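Ribosome-inactivating protein 3 (Zea mays, PDB 2PQG) is a plant member of the ribosome-inactivating protein family, a single chain that pairs a mixed beta sheet with a largely helical part. Local coordinates at residues L65-R68 against Y73-G76; V75-R78 against W84-F87; F190-R195 against V211-Q216; D221-A226 against R254-V259. All coordinates share one frame; numbering follows the deposited sequence.

Contact 1: L65-R68 against Y73-G76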
loop_
_atom_site.group_PDB
_atom_site.type_symbol
_atom_site.label_atom_id
_atom_site.label_comp_id
_atom_site.label_asym_id
_atom_site.label_seq_id
_atom_site.Cartn_x
_atom_site.Cartn_y
_atom_site.Cartn_z
ATOM N N LEU A 65 -4.652 3.141 -9.332
ATOM C CA LEU A 65 -4.510 2.036 -8.382
ATOM C C LEU A 65 -5.882 1.481 -7.992
ATOM O O LEU A 65 -6.779 2.236 -7.627
ATOM C CB LEU A 65 -3.780 2.508 -7.118
ATOM C CG LEU A 65 -2.387 3.141 -7.224
ATOM C CD1 LEU A 65 -1.924 3.550 -5.824
ATOM C CD2 LEU A 65 -1.403 2.170 -7.856
ATOM N N ALA A 66 -6.047 0.166 -8.081
ATOM C CA ALA A 66 -7.316 -0.468 -7.716
ATOM C C ALA A 66 -7.236 -0.953 -6.270
ATOM O O ALA A 66 -6.582 -1.960 -5.980
ATOM C CB ALA A 66 -7.604 -1.648 -8.643
ATOM N N ILE A 67 -7.912 -0.250 -5.367
ATOM C CA ILE A 67 -7.876 -0.598 -3.953
ATOM C C ILE A 67 -9.205 -1.068 -3.363
ATOM O O ILE A 67 -10.230 -0.421 -3.531
ATOM C CB ILE A 67 -7.379 0.604 -3.122
ATOM C CG1 ILE A 67 -5.957 0.970 -3.545
ATOM C CG2 ILE A 67 -7.432 0.281 -1.644
ATOM C CD1 ILE A 67 -5.502 2.331 -3.045
ATOM N N ARG A 68 -9.174 -2.199 -2.661
ATOM C CA ARG A 68 -10.377 -2.728 -2.021
ATOM C C ARG A 68 -10.743 -1.791 -0.885
ATOM O O ARG A 68 -9.878 -1.372 -0.122
ATOM C CB ARG A 68 -10.125 -4.109 -1.411
ATOM C CG ARG A 68 -9.690 -5.184 -2.369
ATOM C CD ARG A 68 -9.360 -6.461 -1.605
ATOM N NE ARG A 68 -10.491 -6.960 -0.822
ATOM C CZ ARG A 68 -10.994 -8.185 -0.937
ATOM N NH1 ARG A 68 -10.466 -9.039 -1.808
ATOM N NH2 ARG A 68 -12.024 -8.557 -0.184
ATOM N N TYR A 73 -6.471 -2.378 0.672
ATOM C CA TYR A 73 -5.244 -2.885 0.088
ATOM C C TYR A 73 -5.285 -2.933 -1.422
ATOM O O TYR A 73 -6.326 -3.180 -2.023
ATOM C CB TYR A 73 -4.926 -4.271 0.626
ATOM C CG TYR A 73 -3.441 -4.530 0.724
ATOM C CD1 TYR A 73 -2.675 -3.911 1.709
ATOM C CD2 TYR A 73 -2.800 -5.391 -0.167
ATOM C CE1 TYR A 73 -1.305 -4.144 1.808
ATOM C CE2 TYR A 73 -1.430 -5.629 -0.080
ATOM C CZ TYR A 73 -0.689 -5.006 0.912
ATOM O OH TYR A 73 0.659 -5.261 1.019
ATOM N N LEU A 74 -4.124 -2.710 -2.024
ATOM C CA LEU A 74 -3.965 -2.701 -3.478
ATOM C C LEU A 74 -4.167 -4.070 -4.125
ATOM O O LEU A 74 -3.619 -5.068 -3.659
ATOM C CB LEU A 74 -2.566 -2.185 -3.816
ATOM C CG LEU A 74 -2.146 -2.023 -5.269
ATOM C CD1 LEU A 74 -2.957 -0.930 -5.922
ATOM C CD2 LEU A 74 -0.677 -1.670 -5.310
ATOM N N VAL A 75 -4.950 -4.119 -5.197
ATOM C CA VAL A 75 -5.185 -5.381 -5.893
ATOM C C VAL A 75 -4.448 -5.357 -7.225
ATOM O O VAL A 75 -3.915 -6.374 -7.670
ATOM C CB VAL A 75 -6.680 -5.617 -6.171
ATOM C CG1 VAL A 75 -6.882 -6.986 -6.799
ATOM C CG2 VAL A 75 -7.471 -5.503 -4.883
ATOM N N GLY A 76 -4.419 -4.188 -7.857
ATOM C CA GLY A 76 -3.743 -4.054 -9.134
ATOM C C GLY A 76 -3.668 -2.608 -9.571
ATOM O O GLY A 76 -4.122 -1.714 -8.856
#
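Leu-65 and Leu-74 pack against each other across a beta hairpin, strands 62-68 and 74-78, whose register is broken by a beta bulge. Ala-66 pairs with Gly-76 and Ile-67 with Leu-74, so Val-75 is the extra residue, and its helix-like backbone angles take up the slack. With CG of Leu-74 anti to the backbone N (chi1 -178°), the side chain swings CD1 to 3.7 Å from Leu-65 CB, while Ile-67 CG1 lies farther off, 4.3 Å from the same CD1. The branched apolar chains suit this buried place; Leu-74 also touches Val-181 and Cys-185 of helix 171-189. Val-75 CG2 meets the aliphatic part of Arg-68, 3.4 Å from its CG. Beyond that contact the arginine bends at chi3 (59°), and its charged end finds Asp-70 in a salt bridge and Lys-45 O in a hydrogen bond. Tyr-73 turns away from the opposite strand, its hydroxyl bonded to Gly-107 O. Ala-66 faces the bulge with both its backbone polar atoms: its small methyl sits beside Gly-76 O, its N donates to that oxygen at 2.8 Å, and its own O receives Val-75 N, also at 2.8 Å.

Contact 2: V75-R78 against W84-F87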
loop_
_atom_site.group_PDB
_atom_site.type_symbol
_atom_site.label_atom_id
_atom_site.label_comp_id
_atom_site.label_asym_id
_atom_site.label_seq_id
_atom_site.Cartn_x
_atom_site.Cartn_y
_atom_site.Cartn_z
ATOM N N VAL A 75 -4.950 -4.119 -5.197
ATOM C CA VAL A 75 -5.185 -5.381 -5.893
ATOM C C VAL A 75 -4.448 -5.357 -7.225
ATOM O O VAL A 75 -3.915 -6.374 -7.670
ATOM C CB VAL A 75 -6.680 -5.617 -6.171
ATOM C CG1 VAL A 75 -6.882 -6.986 -6.799
ATOM C CG2 VAL A 75 -7.471 -5.503 -4.883
ATOM N N GLY A 76 -4.419 -4.188 -7.857
ATOM C CA GLY A 76 -3.743 -4.054 -9.134
ATOM C C GLY A 76 -3.668 -2.608 -9.571
ATOM O O GLY A 76 -4.122 -1.714 -8.856
ATOM N N PHE A 77 -3.103 -2.376 -10.750
ATOM C CA PHE A 77 -2.975 -1.026 -11.285
ATOM C C PHE A 77 -3.155 -1.009 -12.807
ATOM O O PHE A 77 -2.883 -2.002 -13.491
ATOM C CB PHE A 77 -1.613 -0.437 -10.897
ATOM C CG PHE A 77 -0.442 -1.079 -11.596
ATOM C CD1 PHE A 77 0.075 -0.531 -12.766
ATOM C CD2 PHE A 77 0.167 -2.214 -11.070
ATOM C CE1 PHE A 77 1.175 -1.102 -13.401
ATOM C CE2 PHE A 77 1.270 -2.793 -11.703
ATOM C CZ PHE A 77 1.775 -2.231 -12.868
ATOM N N ARG A 78 -3.611 0.128 -13.325
ATOM C CA ARG A 78 -3.856 0.301 -14.750
ATOM C C ARG A 78 -2.842 1.256 -15.402
ATOM O O ARG A 78 -2.558 2.333 -14.877
ATOM C CB ARG A 78 -5.285 0.822 -14.936
ATOM C CG ARG A 78 -5.727 1.044 -16.376
ATOM C CD ARG A 78 -7.119 1.683 -16.425
ATOM N NE ARG A 78 -7.504 2.054 -17.785
ATOM C CZ ARG A 78 -6.958 3.052 -18.478
ATOM N NH1 ARG A 78 -5.998 3.797 -17.938
ATOM N NH2 ARG A 78 -7.356 3.291 -19.721
ATOM N N TRP A 84 -4.472 -3.665 -17.268
ATOM C CA TRP A 84 -4.582 -3.878 -15.827
ATOM C C TRP A 84 -3.647 -4.979 -15.387
ATOM O O TRP A 84 -3.618 -6.058 -15.973
ATOM C CB TRP A 84 -6.007 -4.251 -15.420
ATOM C CG TRP A 84 -6.931 -3.079 -15.329
ATOM C CD1 TRP A 84 -7.821 -2.663 -16.276
ATOM C CD2 TRP A 84 -7.049 -2.159 -14.233
ATOM N NE1 TRP A 84 -8.487 -1.544 -15.839
ATOM C CE2 TRP A 84 -8.035 -1.213 -14.591
ATOM C CE3 TRP A 84 -6.419 -2.044 -12.988
ATOM C CZ2 TRP A 84 -8.405 -0.159 -13.746
ATOM C CZ3 TRP A 84 -6.785 -0.997 -12.149
ATOM C CH2 TRP A 84 -7.772 -0.069 -12.533
ATOM N N TRP A 85 -2.880 -4.690 -14.346
ATOM C CA TRP A 85 -1.929 -5.638 -13.795
ATOM C C TRP A 85 -2.370 -5.982 -12.393
ATOM O O TRP A 85 -2.422 -5.114 -11.522
ATOM C CB TRP A 85 -0.548 -5.016 -13.759
ATOM C CG TRP A 85 0.029 -4.836 -15.102
ATOM C CD1 TRP A 85 -0.012 -3.710 -15.892
ATOM C CD2 TRP A 85 0.727 -5.824 -15.845
ATOM N NE1 TRP A 85 0.639 -3.943 -17.081
ATOM C CE2 TRP A 85 1.120 -5.227 -17.072
ATOM C CE3 TRP A 85 1.104 -7.147 -15.580
ATOM C CZ2 TRP A 85 1.825 -5.935 -18.054
ATOM C CZ3 TRP A 85 1.807 -7.848 -16.559
ATOM C CH2 TRP A 85 2.178 -7.231 -17.771
ATOM N N GLU A 86 -2.673 -7.256 -12.173
ATOM C CA GLU A 86 -3.156 -7.708 -10.876
ATOM C C GLU A 86 -2.228 -8.614 -10.069
ATOM O O GLU A 86 -1.510 -9.459 -10.614
ATOM C CB GLU A 86 -4.490 -8.416 -11.080
ATOM C CG GLU A 86 -5.301 -8.585 -9.821
ATOM C CD GLU A 86 -6.588 -9.336 -10.073
ATOM O OE1 GLU A 86 -7.011 -9.408 -11.249
ATOM O OE2 GLU A 86 -7.181 -9.844 -9.097
ATOM N N PHE A 87 -2.259 -8.427 -8.755
ATOM C CA PHE A 87 -1.455 -9.228 -7.837
ATOM C C PHE A 87 -1.927 -10.674 -7.914
ATOM O O PHE A 87 -3.111 -10.959 -7.719
ATOM C CB PHE A 87 -1.615 -8.709 -6.406
ATOM C CG PHE A 87 -0.683 -7.588 -6.052
ATOM C CD1 PHE A 87 -1.167 -6.439 -5.443
ATOM C CD2 PHE A 87 0.682 -7.698 -6.289
ATOM C CE1 PHE A 87 -0.310 -5.418 -5.065
ATOM C CE2 PHE A 87 1.546 -6.686 -5.915
ATOM C CZ PHE A 87 1.049 -5.539 -5.303
#
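Arg-78 lays its CB squarely over the six-membered ring of Trp-84, 3.3 Å from the ring centroid and 5° off the ring normal. The chain continues extended from CG to NE, with CD 3.5 Å from Trp-84 CE2, so an arginine's long methylene run covers the indole while the guanidinium stands steeply to it, the planes 74° apart. Phe-77 and Trp-85 form the matching pair on the other face: CB of Trp-85 sits over the phenylalanine ring, 3.5 Å from CE2, and the two flat groups run nearly parallel but slid apart, with little overlap. Phe-77 reaches this place with CG between its backbone N and carbonyl carbon (chi1 70°). Both pairs belong to the antiparallel hairpin of strands 74-78 and 84-86. Phe-77 and Trp-85 exchange two backbone hydrogen bonds, and Phe-87 N donates to Val-75 O at 2.9 Å. At Gly-76 the strands come very close, CA lying 2.9 Å from Trp-85 O, which suits a residue with no beta carbon. Farther out, Leu-95 N and Leu-96 N hold the Glu-86 carboxylate, Lys-138 makes a cation-pi contact with Trp-85, and Leu-177 of helix 171-189 packs on Phe-77.

Contact 3: F190-R195 against V211-Q216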
loop_
_atom_site.group_PDB
_atom_site.type_symbol
_atom_site.label_atom_id
_atom_site.label_comp_id
_atom_site.label_asym_id
_atom_site.label_seq_id
_atom_site.Cartn_x
_atom_site.Cartn_y
_atom_site.Cartn_z
ATOM N N PHE A 190 -2.832 3.712 8.558
ATOM C CA PHE A 190 -2.136 4.226 9.728
ATOM C C PHE A 190 -1.818 5.704 9.689
ATOM O O PHE A 190 -1.183 6.173 8.742
ATOM C CB PHE A 190 -0.808 3.484 9.922
ATOM C CG PHE A 190 -0.946 2.006 10.069
ATOM C CD1 PHE A 190 -1.140 1.194 8.957
ATOM C CD2 PHE A 190 -0.883 1.419 11.325
ATOM C CE1 PHE A 190 -1.262 -0.191 9.098
ATOM C CE2 PHE A 190 -1.003 0.041 11.473
ATOM C CZ PHE A 190 -1.196 -0.767 10.358
ATOM N N ASN A 191 -2.238 6.441 10.716
ATOM C CA ASN A 191 -1.911 7.856 10.775
ATOM C C ASN A 191 -0.470 7.981 11.284
ATOM O O ASN A 191 0.108 9.068 11.295
ATOM C CB ASN A 191 -2.886 8.639 11.668
ATOM C CG ASN A 191 -3.262 7.901 12.933
ATOM O OD1 ASN A 191 -3.616 8.515 13.939
ATOM N ND2 ASN A 191 -3.210 6.583 12.887
ATOM N N THR A 192 0.117 6.860 11.696
ATOM C CA THR A 192 1.503 6.879 12.144
ATOM C C THR A 192 2.376 6.935 10.877
ATOM O O THR A 192 3.454 7.525 10.871
ATOM C CB THR A 192 1.845 5.621 13.008
ATOM O OG1 THR A 192 3.228 5.656 13.389
ATOM C CG2 THR A 192 1.542 4.335 12.246
ATOM N N VAL A 193 1.880 6.329 9.802
ATOM C CA VAL A 193 2.582 6.314 8.525
ATOM C C VAL A 193 2.339 7.615 7.757
ATOM O O VAL A 193 3.272 8.189 7.189
ATOM C CB VAL A 193 2.123 5.126 7.648
ATOM C CG1 VAL A 193 2.640 5.289 6.220
ATOM C CG2 VAL A 193 2.636 3.828 8.254
ATOM N N SER A 194 1.092 8.077 7.732
ATOM C CA SER A 194 0.778 9.310 7.039
ATOM C C SER A 194 1.519 10.476 7.701
ATOM O O SER A 194 1.941 11.406 7.013
ATOM C CB SER A 194 -0.728 9.557 7.039
ATOM O OG SER A 194 -1.236 9.609 8.354
ATOM N N ARG A 195 1.695 10.434 9.024
ATOM C CA ARG A 195 2.424 11.511 9.702
ATOM C C ARG A 195 3.899 11.484 9.308
ATOM O O ARG A 195 4.500 12.520 9.050
ATOM C CB ARG A 195 2.327 11.398 11.224
ATOM C CG ARG A 195 0.972 11.745 11.808
ATOM C CD ARG A 195 1.102 12.131 13.276
ATOM N NE ARG A 195 1.756 11.087 14.061
ATOM C CZ ARG A 195 1.141 10.012 14.542
ATOM N NH1 ARG A 195 1.828 9.115 15.241
ATOM N NH2 ARG A 195 -0.161 9.842 14.339
ATOM N N VAL A 211 11.782 0.623 12.428
ATOM C CA VAL A 211 11.600 -0.820 12.505
ATOM C C VAL A 211 10.290 -1.102 13.224
ATOM O O VAL A 211 9.472 -1.919 12.780
ATOM C CB VAL A 211 12.744 -1.474 13.300
ATOM C CG1 VAL A 211 12.344 -2.880 13.763
ATOM C CG2 VAL A 211 13.991 -1.526 12.444
ATOM N N THR A 212 10.095 -0.404 14.334
ATOM C CA THR A 212 8.901 -0.582 15.142
ATOM C C THR A 212 7.633 -0.234 14.386
ATOM O O THR A 212 6.625 -0.929 14.527
ATOM C CB THR A 212 8.975 0.260 16.432
ATOM O OG1 THR A 212 10.105 -0.166 17.204
ATOM C CG2 THR A 212 7.700 0.098 17.254
ATOM N N GLN A 213 7.681 0.838 13.593
ATOM C CA GLN A 213 6.515 1.255 12.813
ATOM C C GLN A 213 6.168 0.155 11.825
ATOM O O GLN A 213 4.998 -0.222 11.676
ATOM C CB GLN A 213 6.797 2.542 12.040
ATOM C CG GLN A 213 6.884 3.798 12.883
ATOM C CD GLN A 213 6.923 5.062 12.036
ATOM O OE1 GLN A 213 5.923 5.775 11.909
ATOM N NE2 GLN A 213 8.078 5.337 11.442
ATOM N N GLY A 214 7.202 -0.359 11.165
ATOM C CA GLY A 214 7.011 -1.418 10.197
ATOM C C GLY A 214 6.351 -2.635 10.816
ATOM O O GLY A 214 5.483 -3.261 10.209
ATOM N N LYS A 215 6.754 -2.979 12.030
ATOM C CA LYS A 215 6.168 -4.138 12.687
ATOM C C LYS A 215 4.698 -3.950 13.035
ATOM O O LYS A 215 3.925 -4.898 12.991
ATOM C CB LYS A 215 6.965 -4.493 13.936
ATOM C CG LYS A 215 8.050 -5.512 13.685
ATOM C CD LYS A 215 9.178 -5.290 14.661
ATOM C CE LYS A 215 10.095 -6.497 14.785
ATOM N NZ LYS A 215 11.233 -6.188 15.715
ATOM N N GLN A 216 4.312 -2.730 13.379
ATOM C CA GLN A 216 2.925 -2.459 13.711
ATOM C C GLN A 216 2.122 -2.475 12.425
ATOM O O GLN A 216 1.018 -3.020 12.370
ATOM C CB GLN A 216 2.803 -1.094 14.358
ATOM C CG GLN A 216 3.779 -0.886 15.471
ATOM C CD GLN A 216 3.698 0.506 16.014
ATOM O OE1 GLN A 216 3.966 1.479 15.303
ATOM N NE2 GLN A 216 3.313 0.624 17.280
#
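Thr-192 and Gln-213 supply the polar part of this contact, where helix 191-199 faces helix 211-217. Gln-213 is extended beyond CG (chi2 -170°), so its amide spans the gap between the helices; the CA atoms of Thr-192 and Gln-213 are 7.6 Å apart. The two side chains slide past each other in opposite directions, and the amide ends beside both the hydroxyl and the carbonyl oxygen of Thr-192. The threonine carries OG1 anti to its backbone N (chi1 178°), which presents the hydroxyl to the glutamine. A long, flexible polar chain suits such a wide gap, and a short hydroxyl suits the buried side; Thr-192 O accepts a hydrogen bond from Thr-196 OG1.

The aromatic part is carried by Phe-190. Its ring reaches the end of helix 211-217 obliquely, CZ lying 3.7 Å from Gln-216 O, and also meets the indole of Trp-220 with planes about 60° apart. Val-256 packs on the same phenylalanine, so a large apolar residue is well placed here. Gln-216 itself makes a weak hydrogen bond from NE2 to Leu-244 O.

Within segment 190-195 the backbone sets where Phe-190 stands. It holds the N-cap position of helix 191-199, and its O accepts Ser-194 N at 3.1 Å. The same residue is the first to leave helix 171-189. One phenylalanine therefore marks the break between two consecutive helices and touches helices 211-217 and 220-232, an arrangement that belongs to the helical part of the ribosome-inactivating protein fold.

Contact 4: D221-A226 against R254-V259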
loop_
_atom_site.group_PDB
_atom_site.type_symbol
_atom_site.label_atom_id
_atom_site.label_comp_id
_atom_site.label_asym_id
_atom_site.label_seq_id
_atom_site.Cartn_x
_atom_site.Cartn_y
_atom_site.Cartn_z
ATOM N N ASP A 221 -4.171 -6.142 11.137
ATOM C CA ASP A 221 -5.301 -7.009 11.473
ATOM C C ASP A 221 -5.379 -7.227 12.950
ATOM O O ASP A 221 -6.458 -7.261 13.540
ATOM C CB ASP A 221 -5.162 -8.387 10.832
ATOM C CG ASP A 221 -5.388 -8.362 9.345
ATOM O OD1 ASP A 221 -5.481 -9.453 8.744
ATOM O OD2 ASP A 221 -5.467 -7.254 8.776
ATOM N N ARG A 222 -4.210 -7.401 13.538
ATOM C CA ARG A 222 -4.139 -7.651 14.948
ATOM C C ARG A 222 -4.522 -6.445 15.766
ATOM O O ARG A 222 -5.270 -6.576 16.734
ATOM C CB ARG A 222 -2.754 -8.123 15.330
ATOM C CG ARG A 222 -2.771 -8.789 16.663
ATOM C CD ARG A 222 -1.668 -9.783 16.757
ATOM N NE ARG A 222 -0.447 -9.183 17.273
ATOM C CZ ARG A 222 0.749 -9.739 17.140
ATOM N NH1 ARG A 222 0.857 -10.898 16.497
ATOM N NH2 ARG A 222 1.824 -9.151 17.658
ATOM N N ILE A 223 -4.023 -5.266 15.404
ATOM C CA ILE A 223 -4.409 -4.109 16.189
ATOM C C ILE A 223 -5.856 -3.718 15.883
ATOM O O ILE A 223 -6.478 -2.976 16.638
ATOM C CB ILE A 223 -3.405 -2.913 16.053
ATOM C CG1 ILE A 223 -4.168 -1.608 15.870
ATOM C CG2 ILE A 223 -2.366 -3.180 14.995
ATOM C CD1 ILE A 223 -3.799 -0.588 16.903
ATOM N N SER A 224 -6.408 -4.251 14.795
ATOM C CA SER A 224 -7.802 -3.985 14.472
ATOM C C SER A 224 -8.639 -4.851 15.406
ATOM O O SER A 224 -9.668 -4.407 15.908
ATOM C CB SER A 224 -8.113 -4.338 13.020
ATOM O OG SER A 224 -7.599 -3.348 12.155
ATOM N N LYS A 225 -8.196 -6.086 15.637
ATOM C CA LYS A 225 -8.902 -6.994 16.542
ATOM C C LYS A 225 -8.868 -6.421 17.961
ATOM O O LYS A 225 -9.870 -6.445 18.677
ATOM C CB LYS A 225 -8.264 -8.386 16.517
ATOM C CG LYS A 225 -8.449 -9.109 15.187
ATOM C CD LYS A 225 -7.967 -10.564 15.206
ATOM C CE LYS A 225 -8.431 -11.270 13.938
ATOM N NZ LYS A 225 -8.262 -12.744 13.986
ATOM N N ALA A 226 -7.713 -5.897 18.360
ATOM C CA ALA A 226 -7.573 -5.294 19.677
ATOM C C ALA A 226 -8.507 -4.092 19.774
ATOM O O ALA A 226 -9.084 -3.831 20.830
ATOM C CB ALA A 226 -6.130 -4.856 19.914
ATOM N N ARG A 254 -3.246 6.828 18.189
ATOM C CA ARG A 254 -2.181 7.653 17.616
ATOM C C ARG A 254 -1.474 6.886 16.502
ATOM O O ARG A 254 -0.551 7.406 15.862
ATOM C CB ARG A 254 -1.142 7.967 18.683
ATOM C CG ARG A 254 -1.415 9.186 19.521
ATOM C CD ARG A 254 -0.235 10.148 19.502
ATOM N NE ARG A 254 -0.063 10.796 18.201
ATOM C CZ ARG A 254 0.818 11.763 17.955
ATOM N NH1 ARG A 254 1.613 12.203 18.922
ATOM N NH2 ARG A 254 0.900 12.299 16.743
ATOM N N ILE A 255 -1.950 5.679 16.227
ATOM C CA ILE A 255 -1.300 4.775 15.303
ATOM C C ILE A 255 -2.111 4.336 14.101
ATOM O O ILE A 255 -1.649 4.436 12.969
ATOM C CB ILE A 255 -0.855 3.536 16.130
ATOM C CG1 ILE A 255 0.273 3.911 17.102
ATOM C CG2 ILE A 255 -0.447 2.392 15.240
ATOM C CD1 ILE A 255 0.697 2.774 18.012
ATOM N N VAL A 256 -3.292 3.795 14.375
ATOM C CA VAL A 256 -4.182 3.354 13.308
ATOM C C VAL A 256 -5.292 4.380 13.127
ATOM O O VAL A 256 -5.831 4.914 14.097
ATOM C CB VAL A 256 -4.819 1.978 13.594
ATOM C CG1 VAL A 256 -3.822 0.877 13.284
ATOM C CG2 VAL A 256 -5.259 1.906 15.043
ATOM N N ALA A 257 -5.622 4.662 11.872
ATOM C CA ALA A 257 -6.659 5.632 11.547
ATOM C C ALA A 257 -7.955 4.918 11.200
ATOM O O ALA A 257 -9.032 5.378 11.558
ATOM C CB ALA A 257 -6.207 6.516 10.378
ATOM N N LEU A 258 -7.846 3.786 10.511
ATOM C CA LEU A 258 -9.021 3.013 10.128
ATOM C C LEU A 258 -8.835 1.538 10.482
ATOM O O LEU A 258 -7.838 0.919 10.096
ATOM C CB LEU A 258 -9.267 3.150 8.628
ATOM C CG LEU A 258 -9.477 4.563 8.078
ATOM C CD1 LEU A 258 -9.356 4.525 6.558
ATOM C CD2 LEU A 258 -10.831 5.106 8.513
ATOM N N VAL A 259 -9.798 0.966 11.204
ATOM C CA VAL A 259 -9.687 -0.433 11.587
ATOM C C VAL A 259 -10.484 -1.386 10.728
ATOM O O VAL A 259 -11.539 -1.051 10.188
ATOM C CB VAL A 259 -10.097 -0.671 13.049
ATOM C CG1 VAL A 259 -9.198 0.126 13.964
ATOM C CG2 VAL A 259 -11.553 -0.313 13.251
#
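Ser-224 OG, 3.6 Å from Val-259 CA, is gripped by two hydrogen bonds: it donates to Trp-220 O, one turn earlier in its own helix, and accepts from Lys-260 N, the residue that follows Val-259. With OG beside the backbone N and anti to the carbonyl carbon (chi1 -76°), the hydroxyl turns back toward that earlier carbonyl. A small serine fits well here, since its one hydroxyl can serve a helix carbonyl and a loop N-H at once while the backbones come within 4.9 Å, measured from Ser-224 CA to Val-259 CA. Val-259 CB lies alongside, 3.8 Å from Ser-224 OG.

Ile-223 and Val-256 make the second half of the contact, reaching toward each other tip to tip. The isoleucine CD1 lies 3.4 Å from Val-256 CG2, and its CG1 is 3.6 Å from Val-256 CG1, so both valine methyls are engaged. Ile-223 reaches them with a chi1 of 136°, far from a staggered value, which suggests some strain or an uncertain fit. Branched apolar chains are apt on both sides of this buried seam.

The loop is held by its backbone as well: Val-256 O accepts from Gln-38 NE2, and Leu-258 O from Trp-220 NE1. Met-241 of helix 239-242 covers Ile-223 on the helix side. Leu-258 points away from helix 220-232 and packs on Ile-27 of helix 15-27, whereas Val-256 and Val-259 meet Ile-223 and Ser-224, so the loop lies between helices 220-232 and 15-27.

Overall arrangement
Contacts 1 and 2 lie in one mixed sheet, their centres about 7 Å apart; they share strand 74-78, with Val-75 and Gly-76 common to both, and so build three successive antiparallel strands. Contacts 3 and 4 come later in the chain, in the helical part, with centres about 11 Å apart and touching: Arg-195 NH2 and Thr-192 N probably bond to the carbonyls of Arg-254 and Ile-255, while helices 211-217 and 220-232 follow one another. Contact 2 lies about 25 Å from contact 3, centre to centre, across the middle of the molecule. Helix 171-189 packs against the sheet and ends just before helix 191-199, linking the two regions of the fold.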